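Local atomic coordinates of homoprotocatechuate 2,3-dioxygenase (Brevibacterium fuscum, PDB entry 4Z6M), a protein that catalyses the extradiol cleavage of homoprotocatechuate by dioxygen at a non-haem iron(II) centre, opening the aromatic ring beside its pair of hydroxyls. Residues H155-T160 with A203-N208; E185-A190 with I322-D327; G209-H214 with T306-V311. The protein carries 1 engineered substitution. One frame throughout, in Å; residues are numbered along the deposited sequence.

Interaction 1 (H155-T160 with A203-N208); sequences HFNQVT and ALTGGN. With FE2 (Fe (II) ion), chain E.
Gln158 and Thr205 join two neighbouring parallel strands, 155-160 and 203-206, whose short axes approach to 4.6 Å and run 32° apart. The backbone bonds follow the parallel pattern: Gln158 N gives to Ala203 O, Gln158 O takes Thr205 N, and Thr160 N gives to Thr205 O. Just past the strand, Gly207 N still reaches Thr160 O at 3.1 Å. Asn157 CG stands anti to the backbone N (chi1 -173°), and the carboxamide is then used at both ends. Its OD1 receives Thr205 OG1 at 2.7 Å, in the amide plane and on a lone pair, the two side chains crossing at about a right angle. Its ND2 gives to an iron-bound water at 2.9 Å and passes 3.4 Å from Ala203 CB. The threonine hydroxyl helps fix the amide's rotation, and the bond to the iron-bound water makes Asn157 a second-shell residue beside His155, whose NE2 binds the iron at 2.2 Å. Val159 CG1 nestles against the turn, 3.4 Å from Gly207 CA, which has no side chain to keep it off. On the face of Gln158 and Leu204, Leu204 CD2 rests between Gln158 CB and Thr160 CG2, while Gln158 OE1 is bonded by Tyr126 and Thr202. The pair joins the first and fourth strands of the first βαβββ module in the C-terminal sheet, a vicinal oxygen chelate fold. Strand 152-160 has strand 211-218 as its other neighbour, and Phe156 packs on strands 15-25 and 73-81 of the N-terminal sheet.

Interaction 2 (E185-A190 with I322-D327); sequences EGTTYA and IERTDD
Arg324 reaches Thr188 through a stretched chain: CG is anti to the backbone N (chi1 178°), and the next two torsions, also anti, carry the chain straight on to NE. In Thr187 the methyl CG2 is likewise anti to the backbone N, and it lies 3.8 Å from Arg324 NH2. That NH2 gives a nearly straight bond (170°) to Thr188 O at 3.2 Å, with the oxygen in the guanidinium plane. NE and NH2 together grip Asp327 O side-on, each at 2.9 Å, and this second acceptor also lies in plane. Three in-plane bonds therefore set the tilt of the guanidinium, while Asp326 CB sits 3.4 Å above its plane, over the centre. NH1 gives to a water that in turn donates to both Thr188 O and Asp326 OD2. In the fold, this ties the start of strand 188-194, third strand of the first βαβββ module of the C-terminal sheet, to the loop between helices 302-306 and 329-333. The Tyr189 ring is turned 46° from the guanidinium, and its CE2 comes to 3.3 Å from Asp327 O. Thr187 CG2 lies 3.5 Å above one face of that ring, offset toward the rim, and Tyr189 OH is hydrogen-bonded to Asp183. Waters fill in the polar edge of the contact: Thr187 OG1 gives to one that donates to Asp327 OD2, and receives from another that accepts from Asp327 N. A further water takes Thr188 N and donates to Asp326 OD2.

Interaction 3 (G209-H214 with T306-V311); sequences GPRLHH and TEASKV. With FE2 (Fe (II) ion), chain E.
Leu212 and Ser309 satisfy each other's backbone, each N giving to the other's O at 2.8 Å: a single antiparallel hydrogen-bonded bridge. Next to it, Arg211 NH1 gives to Thr306 O at 2.9 Å; the oxygen lies in the guanidinium plane, although NH1 stands 38° above the plane of that carbonyl. NH1 also gives to a water that donates to Ala308 O, and NE gives to Asn208 O. Ala308 CB lies over one guanidinium face, 3.7 Å above it and offset toward the rim. Strand 211-218, which opens the second βαβββ module of this vicinal oxygen chelate sheet, carries a classic beta bulge where His213 and His214 both face Asn157. There His214 ND1 gives to His213 ND1 at 2.8 Å, while His213 NE2 is bonded to Trp304 O. This relay of bonds helps hold the ring of His214, whose NE2 binds the iron at 2.2 Å. His213 O takes Arg265 NH1 and a water that also meets Ser309 OG, a hydroxyl hydrogen-bonded as well to His264 ND1. At the other end a water donates to Pro210 O and accepts from Val311 N, and Pro210 CG packs crosswise on Val311 CG2 at 3.8 Å.

Interactions 1 and 3, with centres about 8 Å apart, share the iron. His155 and His214 come from neighbouring strands, their NE2 atoms 3.4 Å apart, and with Glu267 they form the facial triad of two histidines and one carboxylate; three waters complete the six ligands. The strands are probably linked by Asn157 O to His213 N at 2.7 Å and Val159 N to Arg211 O at 2.8 Å. Interaction 2 supplies no iron ligand. It continues the sheet on the other side of interaction 1, through Gly206 N to Tyr189 O (2.9 Å). Its loop also meets Asn208 OD1 through Arg324 N and, toward interaction 3, Gly209 O through Ile322 N (2.8 Å).

Interaction 1 (H155-T160 with A203-N208)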
loop_
_atom_site.group_PDB
_atom_site.type_symbol
_atom_site.label_atom_id
_atom_site.label_comp_id
_atom_site.label_asym_id
_atom_site.label_seq_id
_atom_site.Cartn_x
_atom_site.Cartn_y
_atom_site.Cartn_z
ATOM N N HIS A 155 -7.704 20.696 5.182
ATOM C CA HIS A 155 -8.532 21.464 6.085
ATOM C C HIS A 155 -7.717 22.260 7.089
ATOM O O HIS A 155 -6.508 22.067 7.244
ATOM C CB HIS A 155 -9.516 20.541 6.855
ATOM C CG HIS A 155 -8.877 19.535 7.777
ATOM N ND1 HIS A 155 -8.587 18.246 7.386
ATOM C CD2 HIS A 155 -8.570 19.595 9.096
ATOM C CE1 HIS A 155 -8.110 17.572 8.421
ATOM N NE2 HIS A 155 -8.093 18.371 9.473
ATOM N N PHE A 156 -8.419 23.147 7.789
ATOM C CA PHE A 156 -7.940 23.811 8.980
ATOM C C PHE A 156 -8.682 23.281 10.189
ATOM O O PHE A 156 -9.773 22.719 10.071
ATOM C CB PHE A 156 -8.212 25.326 8.902
ATOM C CG PHE A 156 -7.784 25.973 7.599
ATOM C CD1 PHE A 156 -6.474 25.860 7.126
ATOM C CD2 PHE A 156 -8.698 26.708 6.856
ATOM C CE1 PHE A 156 -6.097 26.498 5.961
ATOM C CE2 PHE A 156 -8.318 27.337 5.687
ATOM C CZ PHE A 156 -7.029 27.219 5.248
ATOM N N ASN A 157 -8.122 23.521 11.371
ATOM C CA ASN A 157 -8.826 23.222 12.614
ATOM C C ASN A 157 -8.529 24.348 13.610
ATOM O O ASN A 157 -7.368 24.680 13.826
ATOM C CB ASN A 157 -8.404 21.852 13.154
ATOM C CG ASN A 157 -9.219 21.417 14.356
ATOM O OD1 ASN A 157 -9.267 22.102 15.372
ATOM N ND2 ASN A 157 -9.876 20.254 14.237
ATOM N N GLN A 158 -9.596 24.942 14.143
ATOM C CA GLN A 158 -9.566 26.142 14.997
ATOM C C GLN A 158 -9.936 25.790 16.429
ATOM O O GLN A 158 -10.904 25.065 16.654
ATOM C CB GLN A 158 -10.597 27.117 14.467
ATOM C CG GLN A 158 -10.397 27.510 13.017
ATOM C CD GLN A 158 -11.530 28.322 12.460
ATOM O OE1 GLN A 158 -12.021 28.083 11.368
ATOM N NE2 GLN A 158 -11.964 29.302 13.225
ATOM N N VAL A 159 -9.208 26.329 17.396
ATOM C CA VAL A 159 -9.599 26.212 18.792
ATOM C C VAL A 159 -10.411 27.447 19.191
ATOM O O VAL A 159 -9.965 28.585 19.016
ATOM C CB VAL A 159 -8.382 26.082 19.732
ATOM C CG1 VAL A 159 -8.850 25.772 21.143
ATOM C CG2 VAL A 159 -7.369 25.047 19.269
ATOM N N THR A 160 -11.593 27.203 19.752
ATOM C CA THR A 160 -12.525 28.268 20.096
ATOM C C THR A 160 -13.275 27.838 21.373
ATOM O O THR A 160 -13.549 26.658 21.561
ATOM C CB THR A 160 -13.480 28.591 18.906
ATOM O OG1 THR A 160 -14.107 29.859 19.104
ATOM C CG2 THR A 160 -14.548 27.539 18.715
ATOM N N ALA A 203 -12.803 23.105 11.092
ATOM C CA ALA A 203 -13.307 22.322 12.207
ATOM C C ALA A 203 -13.063 23.148 13.453
ATOM O O ALA A 203 -12.169 23.991 13.483
ATOM C CB ALA A 203 -12.611 20.968 12.288
ATOM N N LEU A 204 -13.860 22.878 14.478
ATOM C CA LEU A 204 -13.775 23.597 15.747
ATOM C C LEU A 204 -13.458 22.586 16.844
ATOM O O LEU A 204 -14.128 21.550 16.986
ATOM C CB LEU A 204 -15.082 24.299 16.068
ATOM C CG LEU A 204 -15.607 25.319 15.063
ATOM C CD1 LEU A 204 -16.937 25.878 15.546
ATOM C CD2 LEU A 204 -14.576 26.413 14.798
ATOM N N THR A 205 -12.423 22.897 17.598
ATOM C CA THR A 205 -11.994 22.164 18.779
ATOM C C THR A 205 -12.219 23.068 19.982
ATOM O O THR A 205 -11.727 24.199 20.021
ATOM C CB THR A 205 -10.503 21.782 18.699
ATOM O OG1 THR A 205 -10.298 20.941 17.539
ATOM C CG2 THR A 205 -10.069 21.042 19.936
ATOM N N GLY A 206 -12.984 22.582 20.954
ATOM C CA GLY A 206 -13.225 23.385 22.136
ATOM C C GLY A 206 -11.961 23.633 22.928
ATOM O O GLY A 206 -11.192 22.704 23.224
ATOM N N GLY A 207 -11.726 24.896 23.270
ATOM C CA GLY A 207 -10.557 25.244 24.049
ATOM C C GLY A 207 -10.394 26.756 24.097
ATOM O O GLY A 207 -11.168 27.508 23.505
ATOM N N ASN A 208 -9.381 27.209 24.800
ATOM C CA ASN A 208 -9.091 28.637 24.876
ATOM C C ASN A 208 -8.735 29.150 23.477
ATOM O O ASN A 208 -7.961 28.521 22.756
ATOM C CB ASN A 208 -7.907 28.859 25.810
ATOM C CG ASN A 208 -8.152 28.339 27.213
ATOM O OD1 ASN A 208 -9.288 28.103 27.628
ATOM N ND2 ASN A 208 -7.079 28.150 27.953
HETATM FE FE FE2 E . -7.835 17.564 11.521
HETATM O O HOH W 1 -12.907 19.417 15.414
HETATM O O HOH W 2 -9.759 18.421 11.996
HETATM O O HOH W 3 -8.667 15.662 10.931
HETATM O O HOH W 4 -7.895 16.669 13.541
#

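Interaction 2 (E185-A190 with I322-D327)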
loop_
_atom_site.group_PDB
_atom_site.type_symbol
_atom_site.label_atom_id
_atom_site.label_comp_id
_atom_site.label_asym_id
_atom_site.label_seq_id
_atom_site.Cartn_x
_atom_site.Cartn_y
_atom_site.Cartn_z
ATOM N N GLU A 185 -24.613 15.535 28.926
ATOM C CA GLU A 185 -24.949 16.677 29.776
ATOM C C GLU A 185 -25.115 17.960 28.975
ATOM O O GLU A 185 -25.272 19.019 29.551
ATOM C CB GLU A 185 -23.873 16.849 30.831
ATOM C CG GLU A 185 -23.964 15.797 31.905
ATOM C CD GLU A 185 -22.751 15.771 32.786
ATOM O OE1 GLU A 185 -22.533 16.745 33.535
ATOM O OE2 GLU A 185 -22.014 14.777 32.718
ATOM N N GLY A 186 -25.115 17.838 27.654
ATOM C CA GLY A 186 -25.422 18.941 26.757
ATOM C C GLY A 186 -24.208 19.737 26.320
ATOM O O GLY A 186 -24.359 20.827 25.742
ATOM N N THR A 187 -23.015 19.219 26.597
ATOM C CA THR A 187 -21.781 19.922 26.204
ATOM C C THR A 187 -21.327 19.460 24.835
ATOM O O THR A 187 -21.327 18.264 24.560
ATOM C CB THR A 187 -20.666 19.706 27.246
ATOM O OG1 THR A 187 -21.116 20.226 28.503
ATOM C CG2 THR A 187 -19.356 20.403 26.823
ATOM N N THR A 188 -20.925 20.407 23.988
ATOM C CA THR A 188 -20.267 20.104 22.711
ATOM C C THR A 188 -18.774 20.381 22.838
ATOM O O THR A 188 -18.377 21.444 23.329
ATOM C CB THR A 188 -20.888 20.914 21.554
ATOM O OG1 THR A 188 -22.270 20.596 21.442
ATOM C CG2 THR A 188 -20.198 20.611 20.237
ATOM N N TYR A 189 -17.962 19.418 22.403
ATOM C CA TYR A 189 -16.525 19.499 22.510
ATOM C C TYR A 189 -15.829 19.803 21.183
ATOM O O TYR A 189 -14.698 20.302 21.210
ATOM C CB TYR A 189 -15.966 18.206 23.085
ATOM C CG TYR A 189 -16.446 17.948 24.483
ATOM C CD1 TYR A 189 -17.650 17.288 24.734
ATOM C CD2 TYR A 189 -15.722 18.411 25.578
ATOM C CE1 TYR A 189 -18.076 17.081 26.039
ATOM C CE2 TYR A 189 -16.148 18.194 26.865
ATOM C CZ TYR A 189 -17.334 17.532 27.097
ATOM O OH TYR A 189 -17.752 17.341 28.390
ATOM N N ALA A 190 -16.464 19.476 20.049
ATOM C CA ALA A 190 -15.823 19.616 18.758
ATOM C C ALA A 190 -16.865 19.435 17.677
ATOM O O ALA A 190 -17.849 18.726 17.883
ATOM C CB ALA A 190 -14.712 18.601 18.605
ATOM N N ILE A 322 -9.461 34.040 24.950
ATOM C CA ILE A 322 -10.588 33.911 25.843
ATOM C C ILE A 322 -10.688 32.481 26.318
ATOM O O ILE A 322 -10.659 31.552 25.516
ATOM C CB ILE A 322 -11.885 34.274 25.108
ATOM C CG1 ILE A 322 -11.811 35.704 24.563
ATOM C CG2 ILE A 322 -13.087 34.073 26.013
ATOM C CD1 ILE A 322 -11.474 36.763 25.599
ATOM N N GLU A 323 -10.857 32.303 27.616
ATOM C CA GLU A 323 -10.816 30.974 28.208
ATOM C C GLU A 323 -12.146 30.250 28.014
ATOM O O GLU A 323 -13.225 30.836 28.126
ATOM C CB GLU A 323 -10.474 31.056 29.692
ATOM C CG GLU A 323 -9.013 31.406 29.940
ATOM C CD GLU A 323 -8.585 31.240 31.392
ATOM O OE1 GLU A 323 -9.449 30.978 32.282
ATOM O OE2 GLU A 323 -7.363 31.374 31.643
ATOM N N ARG A 324 -12.042 28.970 27.687
ATOM C CA ARG A 324 -13.180 28.073 27.700
ATOM C C ARG A 324 -13.706 27.871 29.121
ATOM O O ARG A 324 -12.944 27.581 30.044
ATOM C CB ARG A 324 -12.794 26.731 27.088
ATOM C CG ARG A 324 -13.922 25.698 27.093
ATOM C CD ARG A 324 -13.492 24.456 26.320
ATOM N NE ARG A 324 -14.439 23.349 26.327
ATOM C CZ ARG A 324 -15.443 23.198 25.472
ATOM N NH1 ARG A 324 -15.703 24.115 24.547
ATOM N NH2 ARG A 324 -16.198 22.100 25.558
ATOM N N THR A 325 -15.020 27.971 29.262
ATOM C CA THR A 325 -15.702 27.662 30.529
ATOM C C THR A 325 -16.467 26.343 30.511
ATOM O O THR A 325 -16.707 25.754 31.577
ATOM C CB THR A 325 -16.643 28.823 30.932
ATOM O OG1 THR A 325 -17.613 29.071 29.911
ATOM C CG2 THR A 325 -15.838 30.092 31.171
ATOM N N ASP A 326 -16.865 25.899 29.319
ATOM C CA ASP A 326 -17.432 24.547 29.158
ATOM C C ASP A 326 -16.398 23.497 29.586
ATOM O O ASP A 326 -15.189 23.765 29.649
ATOM C CB ASP A 326 -17.851 24.277 27.717
ATOM C CG ASP A 326 -19.126 24.980 27.309
ATOM O OD1 ASP A 326 -19.831 25.557 28.168
ATOM O OD2 ASP A 326 -19.424 24.932 26.084
ATOM N N ASP A 327 -16.869 22.283 29.871
ATOM C CA ASP A 327 -15.980 21.215 30.305
ATOM C C ASP A 327 -14.860 20.928 29.272
ATOM O O ASP A 327 -15.040 21.103 28.054
ATOM C CB ASP A 327 -16.765 19.917 30.560
ATOM C CG ASP A 327 -17.654 19.978 31.806
ATOM O OD1 ASP A 327 -17.544 20.924 32.617
ATOM O OD2 ASP A 327 -18.471 19.058 31.979
HETATM O O HOH W 5 -20.607 18.462 30.359
HETATM O O HOH W 6 -19.648 22.220 29.815
HETATM O O HOH W 7 -18.367 24.228 23.592
HETATM O O HOH W 8 -21.215 23.183 24.744
#

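Interaction 3 (G209-H214 with T306-V311)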
loop_
_atom_site.group_PDB
_atom_site.type_symbol
_atom_site.label_atom_id
_atom_site.label_comp_id
_atom_site.label_asym_id
_atom_site.label_seq_id
_atom_site.Cartn_x
_atom_site.Cartn_y
_atom_site.Cartn_z
ATOM N N GLY A 209 -9.346 30.249 23.054
ATOM C CA GLY A 209 -9.069 30.768 21.718
ATOM C C GLY A 209 -9.434 32.215 21.510
ATOM O O GLY A 209 -9.920 32.878 22.439
ATOM N N PRO A 210 -9.179 32.743 20.298
ATOM C CA PRO A 210 -8.817 32.015 19.084
ATOM C C PRO A 210 -7.369 31.501 19.072
ATOM O O PRO A 210 -6.426 32.257 19.340
ATOM C CB PRO A 210 -9.029 33.057 17.997
ATOM C CG PRO A 210 -8.731 34.388 18.672
ATOM C CD PRO A 210 -9.361 34.190 20.035
ATOM N N ARG A 211 -7.191 30.231 18.714
ATOM C CA ARG A 211 -5.895 29.686 18.384
ATOM C C ARG A 211 -6.093 28.749 17.200
ATOM O O ARG A 211 -7.187 28.210 17.005
ATOM C CB ARG A 211 -5.271 28.943 19.555
ATOM C CG ARG A 211 -4.784 29.839 20.690
ATOM C CD ARG A 211 -4.124 29.032 21.791
ATOM N NE ARG A 211 -5.153 28.249 22.437
ATOM C CZ ARG A 211 -4.968 27.130 23.116
ATOM N NH1 ARG A 211 -3.754 26.635 23.303
ATOM N NH2 ARG A 211 -6.031 26.509 23.613
ATOM N N LEU A 212 -5.031 28.550 16.424
ATOM C CA LEU A 212 -5.068 27.612 15.319
ATOM C C LEU A 212 -4.590 26.272 15.813
ATOM O O LEU A 212 -3.450 26.126 16.267
ATOM C CB LEU A 212 -4.197 28.090 14.143
ATOM C CG LEU A 212 -4.027 27.086 12.989
ATOM C CD1 LEU A 212 -5.324 27.009 12.232
ATOM C CD2 LEU A 212 -2.846 27.464 12.104
ATOM N N HIS A 213 -5.448 25.256 15.706
ATOM C CA HIS A 213 -5.044 23.935 16.141
ATOM C C HIS A 213 -4.096 23.267 15.140
ATOM O O HIS A 213 -3.006 22.834 15.513
ATOM C CB HIS A 213 -6.238 23.026 16.425
ATOM C CG HIS A 213 -5.863 21.841 17.240
ATOM N ND1 HIS A 213 -5.210 20.749 16.714
ATOM C CD2 HIS A 213 -5.974 21.604 18.575
ATOM C CE1 HIS A 213 -4.939 19.896 17.675
ATOM N NE2 HIS A 213 -5.405 20.384 18.813
ATOM N N HIS A 214 -4.502 23.199 13.872
ATOM C CA HIS A 214 -3.623 22.640 12.830
ATOM C C HIS A 214 -4.049 23.013 11.450
ATOM O O HIS A 214 -5.165 23.505 11.238
ATOM C CB HIS A 214 -3.505 21.115 12.948
ATOM C CG HIS A 214 -4.801 20.361 12.903
ATOM N ND1 HIS A 214 -5.502 20.016 14.039
ATOM C CD2 HIS A 214 -5.470 19.800 11.875
ATOM C CE1 HIS A 214 -6.557 19.283 13.699
ATOM N NE2 HIS A 214 -6.573 19.169 12.388
ATOM N N THR A 306 -3.985 20.869 24.755
ATOM C CA THR A 306 -3.562 22.088 25.429
ATOM C C THR A 306 -2.826 23.086 24.537
ATOM O O THR A 306 -2.870 24.296 24.805
ATOM C CB THR A 306 -2.699 21.770 26.664
ATOM O OG1 THR A 306 -1.456 21.174 26.283
ATOM C CG2 THR A 306 -3.431 20.845 27.614
ATOM N N GLU A 307 -2.128 22.596 23.515
ATOM C CA GLU A 307 -1.242 23.450 22.712
ATOM C C GLU A 307 -1.861 23.772 21.371
ATOM O O GLU A 307 -2.468 22.897 20.743
ATOM C CB GLU A 307 0.107 22.791 22.495
ATOM C CG GLU A 307 0.739 22.285 23.761
ATOM C CD GLU A 307 0.889 23.385 24.796
ATOM O OE1 GLU A 307 1.611 24.351 24.486
ATOM O OE2 GLU A 307 0.296 23.297 25.897
ATOM N N ALA A 308 -1.708 25.018 20.949
ATOM C CA ALA A 308 -2.190 25.478 19.642
ATOM C C ALA A 308 -1.542 26.827 19.346
ATOM O O ALA A 308 -1.028 27.483 20.249
ATOM C CB ALA A 308 -3.720 25.583 19.610
ATOM N N SER A 309 -1.592 27.254 18.093
ATOM C CA SER A 309 -0.890 28.459 17.666
ATOM C C SER A 309 -1.682 29.741 17.917
ATOM O O SER A 309 -2.884 29.790 17.722
ATOM C CB SER A 309 -0.560 28.382 16.180
ATOM O OG SER A 309 0.259 27.255 15.881
ATOM N N LYS A 310 -0.963 30.813 18.265
ATOM C CA LYS A 310 -1.515 32.157 18.281
ATOM C C LYS A 310 -2.078 32.532 16.918
ATOM O O LYS A 310 -1.607 32.005 15.889
ATOM C CB LYS A 310 -0.417 33.147 18.663
ATOM C CG LYS A 310 0.197 32.900 20.033
ATOM C CD LYS A 310 1.490 33.696 20.248
ATOM C CE LYS A 310 2.296 33.145 21.412
ATOM N NZ LYS A 310 3.499 33.970 21.696
ATOM N N VAL A 311 -3.041 33.453 16.889
ATOM C CA VAL A 311 -3.510 34.024 15.641
ATOM C C VAL A 311 -3.369 35.540 15.696
ATOM O O VAL A 311 -3.459 36.141 16.755
ATOM C CB VAL A 311 -4.955 33.621 15.260
ATOM C CG1 VAL A 311 -5.151 32.128 15.463
ATOM C CG2 VAL A 311 -6.017 34.420 15.982
HETATM FE FE FE2 E . -7.835 17.564 11.521
HETATM O O HOH W 9 -4.246 34.095 19.539
HETATM O O HOH W 10 -1.241 27.826 23.503
HETATM O O HOH W 11 -0.705 24.705 15.806
HETATM O O HOH W 3 -8.667 15.662 10.931
HETATM O O HOH W 2 -9.759 18.421 11.996
HETATM O O HOH W 4 -7.895 16.669 13.541
#